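Local atomic coordinates of N-acetylglucosamine 2-epimerase (Xylella fastidiosa, PDB entry 3GT5), a protein that belongs to the N-acylglucosamine 2-epimerase family and probably interconverts N-acyl-glucosamine or related sugars with their C2 epimers. Residues D306-V311 against W354-D359. Sequence-based numbering, arbitrary orientation.
Sequences DKYFWV and WYRLLD
K307 and L358 form an antiparallel hydrogen-bonded pair, K307 N to L358 O and L358 N to K307 O, both 2.9 Å, and F309 N bonds to R356 O two residues on, where helix 309-326 begins. Between them, Y308 and L357 form a non-hydrogen-bonded pair, with L357 CB over one face of the Y308 ring, 4.1 Å from its centroid. With CG between backbone N and carbonyl carbon (chi1 79°), L357 runs alongside the tyrosine, and L357 CD1 reaches Y308 CZ at 3.7 Å. R356 runs beside the same ring, straight to CD and then bent at chi3 (79°), its guanidinium turned 79° from the ring plane; one water donates to Y308 OH at 2.6 Å and accepts from R356 NH2. Strand 357-358 edges the three-stranded antiparallel sheet of a toroidal (alpha/alpha) barrel, the family fold, where strand 302-308 gives way to a helix. R356 O lies at the F309 ring edge, 3.3 Å from F309 CD2, while W354 CE3 packs on F309 CB at 3.7 Å. T379 of helix 377-387 touches both aromatics, and W354 NE1 hydrogen-bonds to H14 NE2. On the opposite sheet face, K307 bends away, its NZ hydrogen-bonding to G290 O and G360 O and salt-bridging D286.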
ATOM      1  N   ASP A 306      -2.605   9.405 -16.511  1.00 21.81           N
ATOM      2  CA  ASP A 306      -2.914   7.975 -16.402  1.00 22.08           C
ATOM      3  C   ASP A 306      -3.773   7.729 -15.133  1.00 21.97           C
ATOM      4  O   ASP A 306      -3.656   8.447 -14.118  1.00 21.21           O
ATOM      5  CB  ASP A 306      -1.649   7.107 -16.378  1.00 21.68           C
ATOM      6  CG  ASP A 306      -0.931   7.016 -17.741  1.00 23.87           C
ATOM      7  OD1 ASP A 306      -1.553   7.329 -18.784  1.00 25.68           O
ATOM      8  OD2 ASP A 306       0.251   6.676 -17.725  1.00 25.04           O
ATOM      9  N   LYS A 307      -4.612   6.699 -15.204  1.00 20.46           N
ATOM     10  CA  LYS A 307      -5.523   6.342 -14.152  1.00 20.64           C
ATOM     11  C   LYS A 307      -5.065   4.980 -13.610  1.00 19.12           C
ATOM     12  O   LYS A 307      -5.139   3.961 -14.304  1.00 19.89           O
ATOM     13  CB  LYS A 307      -6.960   6.226 -14.693  1.00 21.38           C
ATOM     14  CG  LYS A 307      -7.453   7.417 -15.525  1.00 25.59           C
ATOM     15  CD  LYS A 307      -7.562   8.702 -14.786  1.00 28.08           C
ATOM     16  CE  LYS A 307      -7.827   9.895 -15.792  1.00 29.39           C
ATOM     17  NZ  LYS A 307      -9.087   9.764 -16.598  1.00 32.25           N
ATOM     18  N   TYR A 308      -4.599   4.966 -12.360  1.00 18.94           N
ATOM     19  CA  TYR A 308      -4.020   3.800 -11.759  1.00 17.48           C
ATOM     20  C   TYR A 308      -5.030   3.177 -10.790  1.00 17.28           C
ATOM     21  O   TYR A 308      -5.724   3.847 -10.038  1.00 17.50           O
ATOM     22  CB  TYR A 308      -2.781   4.169 -10.965  1.00 18.50           C
ATOM     23  CG  TYR A 308      -1.517   4.337 -11.783  1.00 19.00           C
ATOM     24  CD1 TYR A 308      -0.470   3.467 -11.643  1.00 19.74           C
ATOM     25  CD2 TYR A 308      -1.359   5.421 -12.660  1.00 19.96           C
ATOM     26  CE1 TYR A 308       0.708   3.637 -12.372  1.00 24.68           C
ATOM     27  CE2 TYR A 308      -0.189   5.593 -13.388  1.00 21.35           C
ATOM     28  CZ  TYR A 308       0.841   4.723 -13.219  1.00 20.96           C
ATOM     29  OH  TYR A 308       2.004   4.884 -13.946  1.00 23.70           O
ATOM     30  N   PHE A 309      -4.968   1.878 -10.701  1.00 16.59           N
ATOM     31  CA  PHE A 309      -5.875   1.099  -9.858  1.00 17.39           C
ATOM     32  C   PHE A 309      -5.847   1.561  -8.392  1.00 17.51           C
ATOM     33  O   PHE A 309      -6.884   1.859  -7.805  1.00 16.16           O
ATOM     34  CB  PHE A 309      -5.564  -0.413  -9.976  1.00 16.97           C
ATOM     35  CG  PHE A 309      -4.324  -0.896  -9.243  1.00 18.27           C
ATOM     36  CD1 PHE A 309      -4.435  -1.742  -8.151  1.00 18.05           C
ATOM     37  CD2 PHE A 309      -3.028  -0.544  -9.682  1.00 15.16           C
ATOM     38  CE1 PHE A 309      -3.307  -2.187  -7.480  1.00 16.36           C
ATOM     39  CE2 PHE A 309      -1.906  -0.954  -8.982  1.00 17.86           C
ATOM     40  CZ  PHE A 309      -2.050  -1.806  -7.895  1.00 17.55           C
ATOM     41  N   TRP A 310      -4.637   1.667  -7.852  1.00 17.35           N
ATOM     42  CA  TRP A 310      -4.457   1.866  -6.415  1.00 17.06           C
ATOM     43  C   TRP A 310      -4.874   3.258  -5.973  1.00 17.32           C
ATOM     44  O   TRP A 310      -5.350   3.480  -4.848  1.00 17.33           O
ATOM     45  CB  TRP A 310      -3.025   1.555  -6.001  1.00 15.82           C
ATOM     46  CG  TRP A 310      -1.963   2.545  -6.475  1.00 16.04           C
ATOM     47  CD1 TRP A 310      -1.181   2.431  -7.566  1.00 18.82           C
ATOM     48  CD2 TRP A 310      -1.586   3.764  -5.826  1.00 18.15           C
ATOM     49  NE1 TRP A 310      -0.334   3.523  -7.661  1.00 19.75           N
ATOM     50  CE2 TRP A 310      -0.537   4.334  -6.584  1.00 20.27           C
ATOM     51  CE3 TRP A 310      -2.027   4.421  -4.673  1.00 19.86           C
ATOM     52  CZ2 TRP A 310       0.085   5.527  -6.237  1.00 21.27           C
ATOM     53  CZ3 TRP A 310      -1.423   5.639  -4.320  1.00 21.48           C
ATOM     54  CH2 TRP A 310      -0.368   6.177  -5.110  1.00 22.89           C
ATOM     55  N   VAL A 311      -4.730   4.241  -6.874  1.00 16.72           N
ATOM     56  CA  VAL A 311      -5.236   5.608  -6.613  1.00 16.68           C
ATOM     57  C   VAL A 311      -6.753   5.673  -6.375  1.00 17.20           C
ATOM     58  O   VAL A 311      -7.231   6.307  -5.445  1.00 17.81           O
ATOM     59  CB  VAL A 311      -4.786   6.566  -7.765  1.00 16.63           C
ATOM     60  CG1 VAL A 311      -5.263   7.977  -7.526  1.00 15.50           C
ATOM     61  CG2 VAL A 311      -3.217   6.503  -7.851  1.00 16.95           C
ATOM     62  N   TRP A 354      -8.192  -6.077 -10.856  1.00 18.01           N
ATOM     63  CA  TRP A 354      -8.230  -4.805 -11.554  1.00 17.77           C
ATOM     64  C   TRP A 354      -7.090  -4.701 -12.555  1.00 17.27           C
ATOM     65  O   TRP A 354      -6.016  -5.306 -12.385  1.00 18.71           O
ATOM     66  CB  TRP A 354      -8.054  -3.639 -10.552  1.00 17.50           C
ATOM     67  CG  TRP A 354      -9.169  -3.368  -9.549  1.00 17.59           C
ATOM     68  CD1 TRP A 354      -9.910  -4.286  -8.831  1.00 18.53           C
ATOM     69  CD2 TRP A 354      -9.576  -2.082  -9.062  1.00 19.54           C
ATOM     70  NE1 TRP A 354     -10.754  -3.648  -7.982  1.00 20.85           N
ATOM     71  CE2 TRP A 354     -10.569  -2.295  -8.085  1.00 19.21           C
ATOM     72  CE3 TRP A 354      -9.183  -0.778  -9.338  1.00 19.35           C
ATOM     73  CZ2 TRP A 354     -11.194  -1.252  -7.431  1.00 21.30           C
ATOM     74  CZ3 TRP A 354      -9.797   0.250  -8.682  1.00 21.92           C
ATOM     75  CH2 TRP A 354     -10.791   0.024  -7.745  1.00 22.37           C
ATOM     76  N   TYR A 355      -7.316  -3.938 -13.629  1.00 18.17           N
ATOM     77  CA  TYR A 355      -6.209  -3.550 -14.501  1.00 18.73           C
ATOM     78  C   TYR A 355      -5.286  -2.653 -13.712  1.00 19.36           C
ATOM     79  O   TYR A 355      -5.756  -1.973 -12.814  1.00 20.05           O
ATOM     80  CB  TYR A 355      -6.686  -2.834 -15.742  1.00 19.01           C
ATOM     81  CG  TYR A 355      -7.707  -3.635 -16.525  1.00 21.45           C
ATOM     82  CD1 TYR A 355      -7.411  -4.903 -16.971  1.00 20.65           C
ATOM     83  CD2 TYR A 355      -8.965  -3.104 -16.799  1.00 24.15           C
ATOM     84  CE1 TYR A 355      -8.369  -5.654 -17.704  1.00 23.21           C
ATOM     85  CE2 TYR A 355      -9.926  -3.824 -17.512  1.00 25.97           C
ATOM     86  CZ  TYR A 355      -9.598  -5.115 -17.963  1.00 25.37           C
ATOM     87  OH  TYR A 355     -10.529  -5.840 -18.665  1.00 28.23           O
ATOM     88  N   ARG A 356      -3.985  -2.665 -14.020  1.00 18.60           N
ATOM     89  CA  ARG A 356      -3.057  -1.782 -13.299  1.00 18.97           C
ATOM     90  C   ARG A 356      -3.275  -0.286 -13.630  1.00 19.83           C
ATOM     91  O   ARG A 356      -3.340   0.554 -12.741  1.00 18.83           O
ATOM     92  CB  ARG A 356      -1.609  -2.193 -13.491  1.00 19.51           C
ATOM     93  CG  ARG A 356      -0.595  -1.382 -12.673  1.00 18.99           C
ATOM     94  CD  ARG A 356       0.829  -1.888 -12.814  1.00 22.99           C
ATOM     95  NE  ARG A 356       1.429  -1.427 -14.076  1.00 25.52           N
ATOM     96  CZ  ARG A 356       2.115  -0.297 -14.241  1.00 29.09           C
ATOM     97  NH1 ARG A 356       2.596  -0.002 -15.446  1.00 30.41           N
ATOM     98  NH2 ARG A 356       2.347   0.534 -13.226  1.00 28.45           N
ATOM     99  N   LEU A 357      -3.401   0.054 -14.910  1.00 20.74           N
ATOM    100  CA  LEU A 357      -3.596   1.422 -15.286  1.00 21.57           C
ATOM    101  C   LEU A 357      -4.251   1.549 -16.651  1.00 21.46           C
ATOM    102  O   LEU A 357      -4.277   0.597 -17.425  1.00 23.19           O
ATOM    103  CB  LEU A 357      -2.254   2.165 -15.267  1.00 23.54           C
ATOM    104  CG  LEU A 357      -1.320   1.956 -16.457  1.00 22.44           C
ATOM    105  CD1 LEU A 357      -0.147   2.980 -16.383  1.00 24.99           C
ATOM    106  CD2 LEU A 357      -0.817   0.542 -16.470  1.00 26.52           C
ATOM    107  N   LEU A 358      -4.827   2.715 -16.893  1.00 21.22           N
ATOM    108  CA  LEU A 358      -5.391   3.064 -18.184  1.00 21.37           C
ATOM    109  C   LEU A 358      -4.786   4.414 -18.528  1.00 23.19           C
ATOM    110  O   LEU A 358      -4.338   5.176 -17.631  1.00 21.96           O
ATOM    111  CB  LEU A 358      -6.897   3.155 -18.098  1.00 22.38           C
ATOM    112  CG  LEU A 358      -7.645   1.906 -17.571  1.00 21.09           C
ATOM    113  CD1 LEU A 358      -9.107   2.311 -17.312  1.00 24.60           C
ATOM    114  CD2 LEU A 358      -7.508   0.752 -18.591  1.00 21.52           C
ATOM    115  N   ASP A 359      -4.803   4.761 -19.811  1.00 24.09           N
ATOM    116  CA  ASP A 359      -4.383   6.098 -20.169  1.00 25.57           C
ATOM    117  C   ASP A 359      -5.494   7.113 -19.833  1.00 25.37           C
ATOM    118  O   ASP A 359      -6.541   6.769 -19.289  1.00 24.53           O
ATOM    119  CB  ASP A 359      -3.878   6.140 -21.628  1.00 25.64           C
ATOM    120  CG  ASP A 359      -5.004   6.125 -22.643  1.00 28.29           C
ATOM    121  OD1 ASP A 359      -6.172   6.103 -22.252  1.00 26.47           O
ATOM    122  OD2 ASP A 359      -4.698   6.150 -23.861  1.00 33.66           O
TER
HETATM  123  O   HOH W   1       3.553   2.937 -14.782  1.00 42.59           O